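PDB 2E87: OBG-type G domain-containing protein from Pyrococcus horikoshii, which binds GDP in the crystal and is probably a GTP-binding protein of the Obg type, although its cellular role is not established. Local coordinates for residues Phe262-Gln267 with Ile298-Lys303; His269-Val274 with Lys306-Asn311; Ser181-Ala186 with Leu249-Phe254. All coordinates share one frame; numbering follows the deposited sequence.

Interaction 1 (Phe262-Gln267 with Ile298-Lys303); sequences FPLEEQ and IKRLEK
Leu264 reaches across from the first turn of helix 264-277 and sets its two methyl branches on two neighbouring side chains of helix 295-307. CD1 is the inner branch: it lies 3.4 Å from CG of Leu301, at the fork of that side chain, and also touches CD1 of Leu301. CD2 takes the outer side and packs 3.7 Å from CG of Arg300, so it meets the aliphatic stem and not the guanidinium. With CG anti to the backbone N (chi1 177°), the Leu264 fork points at the partner helix, and each methyl finds a different neighbour. Arg300 bends at chi2 (59°), and NH1 stops 5.7 Å from OE2 of Glu265, near an opposite charge but not in contact with it. Arginine therefore suits the border, aliphatic at its base and charged at its end, while leucines fill the buried side. Within 262-267, the Gln267 amide turns back, NE2 donating to O of Phe262 at 2.9 Å, and its OE1 accepts from the backbone N of Asp255. In the alpha/beta P-loop fold of this G domain, helices 264-277 and 295-307, which follow strands 249-254 and 283-287, lie side by side on one face of the sheet.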
loop_
_atom_site.group_PDB
_atom_site.type_symbol
_atom_site.label_atom_id
_atom_site.label_comp_id
_atom_site.label_asym_id
_atom_site.label_seq_id
_atom_site.Cartn_x
_atom_site.Cartn_y
_atom_site.Cartn_z
ATOM N N PHE A 262 -25.816 -0.467 22.395
ATOM C CA PHE A 262 -25.444 0.930 22.402
ATOM C C PHE A 262 -26.697 1.741 22.278
ATOM O O PHE A 262 -27.455 1.559 21.325
ATOM C CB PHE A 262 -24.513 1.275 21.226
ATOM C CG PHE A 262 -23.193 0.566 21.275
ATOM C CD1 PHE A 262 -23.063 -0.711 20.759
ATOM C CD2 PHE A 262 -22.104 1.147 21.910
ATOM C CE1 PHE A 262 -21.865 -1.405 20.883
ATOM C CE2 PHE A 262 -20.901 0.465 22.044
ATOM C CZ PHE A 262 -20.779 -0.817 21.532
ATOM N N PRO A 263 -26.939 2.641 23.251
ATOM C CA PRO A 263 -28.115 3.519 23.281
ATOM C C PRO A 263 -28.173 4.329 21.994
ATOM O O PRO A 263 -27.136 4.638 21.408
ATOM C CB PRO A 263 -27.855 4.430 24.489
ATOM C CG PRO A 263 -27.002 3.600 25.379
ATOM C CD PRO A 263 -26.084 2.858 24.436
ATOM N N LEU A 264 -29.382 4.684 21.576
ATOM C CA LEU A 264 -29.567 5.477 20.372
ATOM C C LEU A 264 -28.746 6.765 20.387
ATOM O O LEU A 264 -28.199 7.143 19.361
ATOM C CB LEU A 264 -31.043 5.812 20.194
ATOM C CG LEU A 264 -31.391 6.710 19.014
ATOM C CD1 LEU A 264 -31.098 5.997 17.707
ATOM C CD2 LEU A 264 -32.851 7.080 19.093
ATOM N N GLU A 265 -28.653 7.437 21.537
ATOM C CA GLU A 265 -27.886 8.685 21.632
ATOM C C GLU A 265 -26.398 8.469 21.316
ATOM O O GLU A 265 -25.772 9.305 20.679
ATOM C CB GLU A 265 -28.004 9.317 23.026
ATOM C CG GLU A 265 -29.420 9.396 23.604
ATOM C CD GLU A 265 -29.847 8.112 24.329
ATOM O OE1 GLU A 265 -29.174 7.697 25.331
ATOM O OE2 GLU A 265 -30.867 7.528 23.894
ATOM N N GLU A 266 -25.830 7.358 21.783
ATOM C CA GLU A 266 -24.426 7.061 21.516
ATOM C C GLU A 266 -24.205 6.757 20.022
ATOM O O GLU A 266 -23.173 7.107 19.453
ATOM C CB GLU A 266 -23.960 5.879 22.365
ATOM C CG GLU A 266 -23.850 6.167 23.865
ATOM C CD GLU A 266 -23.261 5.006 24.643
ATOM O OE1 GLU A 266 -22.715 4.074 24.008
ATOM O OE2 GLU A 266 -23.328 5.017 25.887
ATOM N N GLN A 267 -25.177 6.117 19.387
ATOM C CA GLN A 267 -25.059 5.812 17.974
ATOM C C GLN A 267 -25.102 7.128 17.220
ATOM O O GLN A 267 -24.394 7.301 16.237
ATOM C CB GLN A 267 -26.202 4.909 17.500
ATOM C CG GLN A 267 -26.149 3.491 18.023
ATOM C CD GLN A 267 -27.366 2.677 17.591
ATOM O OE1 GLN A 267 -27.676 2.590 16.403
ATOM N NE2 GLN A 267 -28.060 2.079 18.559
ATOM N N ILE A 298 -37.461 4.570 16.564
ATOM C CA ILE A 298 -37.468 4.787 15.117
ATOM C C ILE A 298 -37.982 6.174 14.728
ATOM O O ILE A 298 -37.567 6.732 13.707
ATOM C CB ILE A 298 -38.327 3.725 14.389
ATOM C CG1 ILE A 298 -37.797 2.324 14.693
ATOM C CG2 ILE A 298 -38.297 3.973 12.882
ATOM C CD1 ILE A 298 -38.512 1.216 13.937
ATOM N N LYS A 299 -38.886 6.724 15.536
ATOM C CA LYS A 299 -39.439 8.046 15.273
ATOM C C LYS A 299 -38.365 9.086 15.528
ATOM O O LYS A 299 -38.190 10.016 14.741
ATOM C CB LYS A 299 -40.649 8.324 16.174
ATOM C CG LYS A 299 -41.923 7.588 15.769
ATOM C CD LYS A 299 -43.126 8.042 16.596
ATOM C CE LYS A 299 -44.430 7.414 16.102
ATOM N NZ LYS A 299 -45.629 8.019 16.756
ATOM N N ARG A 300 -37.650 8.920 16.638
ATOM C CA ARG A 300 -36.581 9.839 16.998
ATOM C C ARG A 300 -35.487 9.788 15.944
ATOM O O ARG A 300 -34.952 10.822 15.541
ATOM C CB ARG A 300 -35.987 9.475 18.362
ATOM C CG ARG A 300 -34.721 10.262 18.693
ATOM C CD ARG A 300 -34.981 11.769 18.709
ATOM N NE ARG A 300 -33.763 12.558 18.528
ATOM C CZ ARG A 300 -32.671 12.451 19.278
ATOM N NH1 ARG A 300 -32.631 11.578 20.276
ATOM N NH2 ARG A 300 -31.617 13.224 19.033
ATOM N N LEU A 301 -35.160 8.582 15.495
ATOM C CA LEU A 301 -34.122 8.415 14.489
ATOM C C LEU A 301 -34.476 9.102 13.178
ATOM O O LEU A 301 -33.741 9.977 12.723
ATOM C CB LEU A 301 -33.839 6.935 14.241
ATOM C CG LEU A 301 -32.422 6.535 14.645
ATOM C CD1 LEU A 301 -32.177 5.081 14.307
ATOM C CD2 LEU A 301 -31.421 7.416 13.921
ATOM N N GLU A 302 -35.594 8.715 12.567
ATOM C CA GLU A 302 -35.995 9.338 11.310
ATOM C C GLU A 302 -36.005 10.853 11.460
ATOM O O GLU A 302 -35.520 11.572 10.588
ATOM C CB GLU A 302 -37.378 8.857 10.874
ATOM C CG GLU A 302 -37.438 7.384 10.544
ATOM C CD GLU A 302 -38.412 7.084 9.422
ATOM O OE1 GLU A 302 -38.209 7.614 8.309
ATOM O OE2 GLU A 302 -39.376 6.320 9.648
ATOM N N LYS A 303 -36.545 11.329 12.576
ATOM C CA LYS A 303 -36.614 12.757 12.841
ATOM C C LYS A 303 -35.202 13.308 12.739
ATOM O O LYS A 303 -34.903 14.113 11.862
ATOM C CB LYS A 303 -37.186 13.000 14.238
ATOM C CG LYS A 303 -37.773 14.391 14.465
ATOM C CD LYS A 303 -38.609 14.416 15.750
ATOM C CE LYS A 303 -39.447 15.688 15.876
ATOM N NZ LYS A 303 -40.422 15.618 17.013
#

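Interaction 2 (His269-Val274 with Lys306-Asn311); sequences HLFEEV and KEKGLN
The Phe271 ring meets the turn that ends helix 295-307 through its far end: CZ lies 3.8 Å from CD1 of Leu310, and CE2 lies 4.4 Å from CG of Lys308. Both neighbours approach the ring obliquely. Elsewhere around it, the edge of Phe271 points at the face of Tyr252 from the central sheet, a T-shaped pair, and the ring of His275, one helical turn further on, comes against it with the two planes about 20° apart. A trans chi1 (162°) extends Phe271 from helix 264-277 into the space between that helix and the 306-311 turn, where Leu310 comes from the opposite direction. A large flat hydrocarbon suits this place because it can touch the sheet and the turn at once.

In the alpha/beta G-domain fold, helix 295-307 ends here and the chain leads back to the sheet through the short strand 313-314. The reversal is a Schellman motif. Gly309 takes a positive phi (85°), a conformation that glycine, without a side chain, adopts easily, and its N bonds back to O of Lys306 at 3.0 Å. Beyond the turn, Leu310 is directed toward helix 264-277, and it also touches Val305 of the helix just ended.

Toward the outside the contact becomes polar. Long, flexible chains suit this border, since their charged ends can meet near the surface while the Lys308 stem lies by the ring. Lys308 bends at chi2 and then runs fully extended, bringing NZ to 3.3 Å from OE2 of Glu272 in a salt bridge whose hydrogen bond is weak. The two chains cross at about a right angle, and CE of Lys308 also lies 3.6 Å from that oxygen. Glu272 touches Phe304 of helix 295-307 as well.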
loop_
_atom_site.group_PDB
_atom_site.type_symbol
_atom_site.label_atom_id
_atom_site.label_comp_id
_atom_site.label_asym_id
_atom_site.label_seq_id
_atom_site.Cartn_x
_atom_site.Cartn_y
_atom_site.Cartn_z
ATOM N N HIS A 269 -24.056 10.047 18.323
ATOM C CA HIS A 269 -22.797 10.757 18.484
ATOM C C HIS A 269 -21.785 10.226 17.497
ATOM O O HIS A 269 -21.079 10.999 16.850
ATOM C CB HIS A 269 -22.265 10.614 19.907
ATOM C CG HIS A 269 -23.058 11.376 20.917
ATOM N ND1 HIS A 269 -22.946 11.153 22.274
ATOM C CD2 HIS A 269 -23.966 12.370 20.770
ATOM C CE1 HIS A 269 -23.754 11.978 22.917
ATOM N NE2 HIS A 269 -24.384 12.727 22.028
ATOM N N LEU A 270 -21.728 8.905 17.368
ATOM C CA LEU A 270 -20.780 8.285 16.459
ATOM C C LEU A 270 -21.085 8.692 15.031
ATOM O O LEU A 270 -20.177 9.030 14.273
ATOM C CB LEU A 270 -20.814 6.759 16.577
ATOM C CG LEU A 270 -19.684 6.070 15.808
ATOM C CD1 LEU A 270 -18.342 6.507 16.377
ATOM C CD2 LEU A 270 -19.838 4.563 15.904
ATOM N N PHE A 271 -22.359 8.662 14.660
ATOM C CA PHE A 271 -22.723 9.048 13.310
ATOM C C PHE A 271 -22.204 10.456 12.999
ATOM O O PHE A 271 -21.656 10.706 11.927
ATOM C CB PHE A 271 -24.237 9.028 13.133
ATOM C CG PHE A 271 -24.699 9.797 11.942
ATOM C CD1 PHE A 271 -24.625 9.246 10.669
ATOM C CD2 PHE A 271 -25.126 11.109 12.077
ATOM C CE1 PHE A 271 -24.968 9.998 9.547
ATOM C CE2 PHE A 271 -25.470 11.871 10.955
ATOM C CZ PHE A 271 -25.388 11.310 9.690
ATOM N N GLU A 272 -22.379 11.376 13.940
ATOM C CA GLU A 272 -21.949 12.754 13.734
ATOM C C GLU A 272 -20.428 12.880 13.609
ATOM O O GLU A 272 -19.924 13.664 12.809
ATOM C CB GLU A 272 -22.476 13.646 14.862
ATOM C CG GLU A 272 -23.974 13.512 15.053
ATOM C CD GLU A 272 -24.526 14.407 16.147
ATOM O OE1 GLU A 272 -24.009 14.356 17.293
ATOM O OE2 GLU A 272 -25.492 15.152 15.850
ATOM N N GLU A 273 -19.698 12.107 14.398
ATOM C CA GLU A 273 -18.251 12.137 14.323
ATOM C C GLU A 273 -17.787 11.549 12.982
ATOM O O GLU A 273 -16.865 12.063 12.362
ATOM C CB GLU A 273 -17.648 11.338 15.470
ATOM C CG GLU A 273 -16.223 11.728 15.758
ATOM C CD GLU A 273 -15.486 10.670 16.527
ATOM O OE1 GLU A 273 -15.145 9.640 15.917
ATOM O OE2 GLU A 273 -15.256 10.857 17.739
ATOM N N VAL A 274 -18.432 10.479 12.527
ATOM C CA VAL A 274 -18.060 9.854 11.262
ATOM C C VAL A 274 -18.509 10.694 10.072
ATOM O O VAL A 274 -17.791 10.813 9.074
ATOM C CB VAL A 274 -18.658 8.422 11.156
ATOM C CG1 VAL A 274 -18.463 7.849 9.760
ATOM C CG2 VAL A 274 -17.988 7.516 12.171
ATOM N N LYS A 306 -33.622 13.015 9.090
ATOM C CA LYS A 306 -34.152 13.964 8.128
ATOM C C LYS A 306 -33.707 15.386 8.451
ATOM O O LYS A 306 -33.571 16.212 7.553
ATOM C CB LYS A 306 -35.677 13.841 8.058
ATOM C CG LYS A 306 -36.100 12.525 7.413
ATOM C CD LYS A 306 -37.589 12.251 7.489
ATOM C CE LYS A 306 -37.916 10.912 6.826
ATOM N NZ LYS A 306 -39.344 10.507 6.960
ATOM N N GLU A 307 -33.448 15.658 9.724
ATOM C CA GLU A 307 -32.997 16.981 10.131
ATOM C C GLU A 307 -31.581 17.265 9.648
ATOM O O GLU A 307 -31.159 18.420 9.603
ATOM C CB GLU A 307 -33.050 17.125 11.651
ATOM C CG GLU A 307 -34.453 17.116 12.218
ATOM C CD GLU A 307 -34.471 17.381 13.708
ATOM O OE1 GLU A 307 -33.951 18.441 14.120
ATOM O OE2 GLU A 307 -35.004 16.534 14.463
ATOM N N LYS A 308 -30.841 16.217 9.297
ATOM C CA LYS A 308 -29.476 16.387 8.802
ATOM C C LYS A 308 -29.498 16.441 7.279
ATOM O O LYS A 308 -28.453 16.516 6.633
ATOM C CB LYS A 308 -28.580 15.229 9.256
ATOM C CG LYS A 308 -28.367 15.128 10.757
ATOM C CD LYS A 308 -27.403 16.176 11.265
ATOM C CE LYS A 308 -27.193 16.019 12.756
ATOM N NZ LYS A 308 -26.245 17.032 13.287
ATOM N N GLY A 309 -30.696 16.394 6.712
ATOM C CA GLY A 309 -30.837 16.445 5.266
ATOM C C GLY A 309 -30.703 15.100 4.574
ATOM O O GLY A 309 -30.443 15.035 3.373
ATOM N N LEU A 310 -30.890 14.022 5.326
ATOM C CA LEU A 310 -30.773 12.689 4.767
ATOM C C LEU A 310 -32.090 11.935 4.829
ATOM O O LEU A 310 -32.817 12.009 5.817
ATOM C CB LEU A 310 -29.697 11.914 5.519
ATOM C CG LEU A 310 -28.294 12.506 5.397
ATOM C CD1 LEU A 310 -27.412 11.995 6.523
ATOM C CD2 LEU A 310 -27.727 12.160 4.030
ATOM N N ASN A 311 -32.385 11.211 3.756
ATOM C CA ASN A 311 -33.594 10.418 3.666
ATOM C C ASN A 311 -33.166 8.967 3.889
ATOM O O ASN A 311 -32.637 8.309 2.987
ATOM C CB ASN A 311 -34.229 10.606 2.283
ATOM C CG ASN A 311 -35.681 10.141 2.227
ATOM O OD1 ASN A 311 -36.402 10.444 1.268
ATOM N ND2 ASN A 311 -36.112 9.398 3.247
#

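Interaction 3 (Ser181-Ala186 with Leu249-Phe254); sequences STLLKA and LIIYIF. With GDP (guanosine-5'-diphosphate), chain F.
Leu183 touches Ile251 and Ile253 of strand 249-254 through one methyl, in the P-loop fold where the helix following the phosphate-binding loop packs on the central sheet. Its CD2 lies 3.5 Å from CD1 of Ile253 and 4.1 Å from CG2 of Ile251. Contact is made with the end of one isoleucine and the short branch of the other, two residues apart and therefore on the same face of the strand. CG of Leu183 stands opposite its own backbone N (chi1 172°), which directs the fork toward the sheet. Branched aliphatic residues suit both sides: the isoleucines hold an extended backbone well, and the leucine fills the space between helix and strand.

Around this core, Ile251 also touches Val326 and Ile330 of helix 323-350, which supplies Ile323 against Leu183, while Ile253 packs on Ile172 of the adjoining strand 169-173. Backbone hydrogen bonds of Leu249 and Ile251 to Val171, and of Ile251 to Ala173, hold the strand in the sheet.

The N-terminal turn of the same helix faces the phosphates of GDP. Small hydroxyl residues fit here because both backbone and side chain can reach the phosphates: the N of Ser181 donates almost straight (175°) to O3B at 2.8 Å, and OG of Ser181, with one proton for two acceptors, lies 3.0 Å from O3B and 2.9 Å from O1A. Asn177, Gly179 and Lys180 add further backbone amides. At the alpha phosphate, O1A accepts from the N of Thr182 and also from its hydroxyl, OG1 lying 2.8 Å away, while the methyl CG2 of Thr182 sits 3.8 Å from C8 of the guanine.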
loop_
_atom_site.group_PDB
_atom_site.type_symbol
_atom_site.label_atom_id
_atom_site.label_comp_id
_atom_site.label_asym_id
_atom_site.label_seq_id
_atom_site.Cartn_x
_atom_site.Cartn_y
_atom_site.Cartn_z
ATOM N N SER A 181 -21.850 -6.461 8.774
ATOM C CA SER A 181 -21.500 -7.629 7.966
ATOM C C SER A 181 -22.734 -8.364 7.433
ATOM O O SER A 181 -22.705 -8.926 6.338
ATOM C CB SER A 181 -20.638 -8.596 8.770
ATOM O OG SER A 181 -21.336 -9.064 9.902
ATOM N N THR A 182 -23.814 -8.355 8.209
ATOM C CA THR A 182 -25.038 -9.005 7.784
ATOM C C THR A 182 -25.495 -8.304 6.524
ATOM O O THR A 182 -25.928 -8.952 5.576
ATOM C CB THR A 182 -26.161 -8.914 8.863
ATOM O OG1 THR A 182 -25.760 -9.642 10.029
ATOM C CG2 THR A 182 -27.482 -9.513 8.338
ATOM N N LEU A 183 -25.390 -6.979 6.515
ATOM C CA LEU A 183 -25.796 -6.197 5.353
ATOM C C LEU A 183 -24.846 -6.407 4.174
ATOM O O LEU A 183 -25.274 -6.498 3.026
ATOM C CB LEU A 183 -25.855 -4.709 5.691
ATOM C CG LEU A 183 -26.083 -3.815 4.476
ATOM C CD1 LEU A 183 -27.417 -4.157 3.816
ATOM C CD2 LEU A 183 -26.088 -2.370 4.896
ATOM N N LEU A 184 -23.552 -6.476 4.450
ATOM C CA LEU A 184 -22.593 -6.674 3.377
ATOM C C LEU A 184 -22.852 -8.022 2.688
ATOM O O LEU A 184 -22.790 -8.119 1.469
ATOM C CB LEU A 184 -21.162 -6.620 3.929
ATOM C CG LEU A 184 -20.005 -6.937 2.969
ATOM C CD1 LEU A 184 -18.731 -6.177 3.394
ATOM C CD2 LEU A 184 -19.782 -8.463 2.928
ATOM N N LYS A 185 -23.142 -9.053 3.474
ATOM C CA LYS A 185 -23.385 -10.375 2.915
ATOM C C LYS A 185 -24.702 -10.466 2.156
ATOM O O LYS A 185 -24.816 -11.237 1.217
ATOM C CB LYS A 185 -23.327 -11.437 4.017
ATOM C CG LYS A 185 -21.935 -11.624 4.567
ATOM C CD LYS A 185 -21.923 -12.522 5.772
ATOM C CE LYS A 185 -20.554 -12.516 6.417
ATOM N NZ LYS A 185 -20.495 -13.445 7.577
ATOM N N ALA A 186 -25.686 -9.672 2.555
ATOM C CA ALA A 186 -26.982 -9.672 1.890
ATOM C C ALA A 186 -26.848 -8.889 0.589
ATOM O O ALA A 186 -27.573 -9.112 -0.383
ATOM C CB ALA A 186 -28.028 -9.009 2.787
ATOM N N LEU A 249 -18.942 6.006 -1.265
ATOM C CA LEU A 249 -20.242 6.110 -0.622
ATOM C C LEU A 249 -20.176 5.445 0.748
ATOM O O LEU A 249 -19.622 4.362 0.907
ATOM C CB LEU A 249 -21.337 5.428 -1.443
ATOM C CG LEU A 249 -22.674 5.323 -0.693
ATOM C CD1 LEU A 249 -23.241 6.715 -0.451
ATOM C CD2 LEU A 249 -23.652 4.502 -1.497
ATOM N N ILE A 250 -20.746 6.104 1.735
ATOM C CA ILE A 250 -20.752 5.562 3.067
ATOM C C ILE A 250 -22.166 5.244 3.509
ATOM O O ILE A 250 -23.039 6.103 3.455
ATOM C CB ILE A 250 -20.130 6.558 4.061
ATOM C CG1 ILE A 250 -18.607 6.592 3.870
ATOM C CG2 ILE A 250 -20.498 6.174 5.473
ATOM C CD1 ILE A 250 -17.897 7.497 4.840
ATOM N N ILE A 251 -22.388 3.994 3.904
ATOM C CA ILE A 251 -23.684 3.553 4.415
ATOM C C ILE A 251 -23.540 3.508 5.930
ATOM O O ILE A 251 -22.685 2.803 6.457
ATOM C CB ILE A 251 -24.076 2.135 3.952
ATOM C CG1 ILE A 251 -24.491 2.138 2.479
ATOM C CG2 ILE A 251 -25.251 1.640 4.779
ATOM C CD1 ILE A 251 -24.772 0.748 1.924
ATOM N N TYR A 252 -24.363 4.271 6.630
ATOM C CA TYR A 252 -24.291 4.290 8.080
ATOM C C TYR A 252 -25.515 3.597 8.647
ATOM O O TYR A 252 -26.644 4.040 8.425
ATOM C CB TYR A 252 -24.241 5.718 8.609
ATOM C CG TYR A 252 -23.769 5.752 10.031
ATOM C CD1 TYR A 252 -22.419 5.925 10.321
ATOM C CD2 TYR A 252 -24.647 5.500 11.086
ATOM C CE1 TYR A 252 -21.945 5.833 11.627
ATOM C CE2 TYR A 252 -24.184 5.411 12.392
ATOM C CZ TYR A 252 -22.826 5.578 12.654
ATOM O OH TYR A 252 -22.337 5.487 13.935
ATOM N N ILE A 253 -25.285 2.515 9.383
ATOM C CA ILE A 253 -26.375 1.763 9.971
ATOM C C ILE A 253 -26.623 2.091 11.443
ATOM O O ILE A 253 -25.699 2.055 12.258
ATOM C CB ILE A 253 -26.125 0.245 9.900
ATOM C CG1 ILE A 253 -25.837 -0.193 8.460
ATOM C CG2 ILE A 253 -27.337 -0.488 10.452
ATOM C CD1 ILE A 253 -25.536 -1.681 8.318
ATOM N N PHE A 254 -27.878 2.409 11.755
ATOM C CA PHE A 254 -28.335 2.676 13.122
ATOM C C PHE A 254 -29.137 1.437 13.538
ATOM O O PHE A 254 -29.742 0.784 12.690
ATOM C CB PHE A 254 -29.308 3.858 13.186
ATOM C CG PHE A 254 -28.662 5.207 13.120
ATOM C CD1 PHE A 254 -28.642 5.924 11.927
ATOM C CD2 PHE A 254 -28.110 5.783 14.261
ATOM C CE1 PHE A 254 -28.086 7.195 11.876
ATOM C CE2 PHE A 254 -27.555 7.047 14.224
ATOM C CZ PHE A 254 -27.541 7.758 13.031
HETATM P PB GDP F . -21.702 -5.908 12.794
HETATM O O1B GDP F . -20.902 -6.185 14.053
HETATM O O2B GDP F . -22.185 -4.365 12.715
HETATM O O3B GDP F . -21.244 -6.579 11.495
HETATM O O3A GDP F . -23.075 -6.656 13.105
HETATM P PA GDP F . -23.627 -8.065 12.535
HETATM O O1A GDP F . -23.776 -8.030 11.054
HETATM O O2A GDP F . -22.607 -9.243 12.979
HETATM O "O5'" GDP F . -25.073 -8.282 13.203
HETATM C "C5'" GDP F . -24.911 -8.353 14.632
HETATM C "C4'" GDP F . -26.040 -9.204 15.243
HETATM O "O4'" GDP F . -27.349 -8.629 14.870
HETATM C "C3'" GDP F . -26.115 -10.642 14.725
HETATM O "O3'" GDP F . -26.292 -11.836 15.492
HETATM C "C2'" GDP F . -26.991 -10.499 13.465
HETATM O "O2'" GDP F . -27.628 -11.771 13.234
HETATM C "C1'" GDP F . -28.078 -9.619 14.046
HETATM N N9 GDP F . -28.848 -8.906 13.017
HETATM C C8 GDP F . -28.377 -8.348 11.857
HETATM N N7 GDP F . -29.357 -7.797 11.189
HETATM C C5 GDP F . -30.514 -7.962 11.876
HETATM C C6 GDP F . -31.887 -7.589 11.655
HETATM O O6 GDP F . -32.220 -6.975 10.646
HETATM N N1 GDP F . -32.818 -7.938 12.607
HETATM C C2 GDP F . -32.443 -8.634 13.752
HETATM N N2 GDP F . -33.390 -8.968 14.681
HETATM N N3 GDP F . -31.182 -8.986 13.961
HETATM C C4 GDP F . -30.198 -8.675 13.063
#

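How the interactions relate
Interactions 1 and 2 are successive portions of one helix pair, 264-277 with 295-307, their centres about 10 Å apart. Interaction 3 belongs to the sheet and the nucleotide-binding helix, its centre about 17 Å from that of interaction 1 and 16 Å from that of interaction 2. Strand 249-254 joins them: CB of Phe254 lies 3.3 Å from CD1 of Leu301, and CZ of Phe254 lies 3.5 Å from CB of Phe271. The strand is thus packed by Leu183 as well as by the helix pair. Only interaction 3 holds GDP directly; the side chains of Leu301 and Phe271 are about 13 and 14 Å from the ligand.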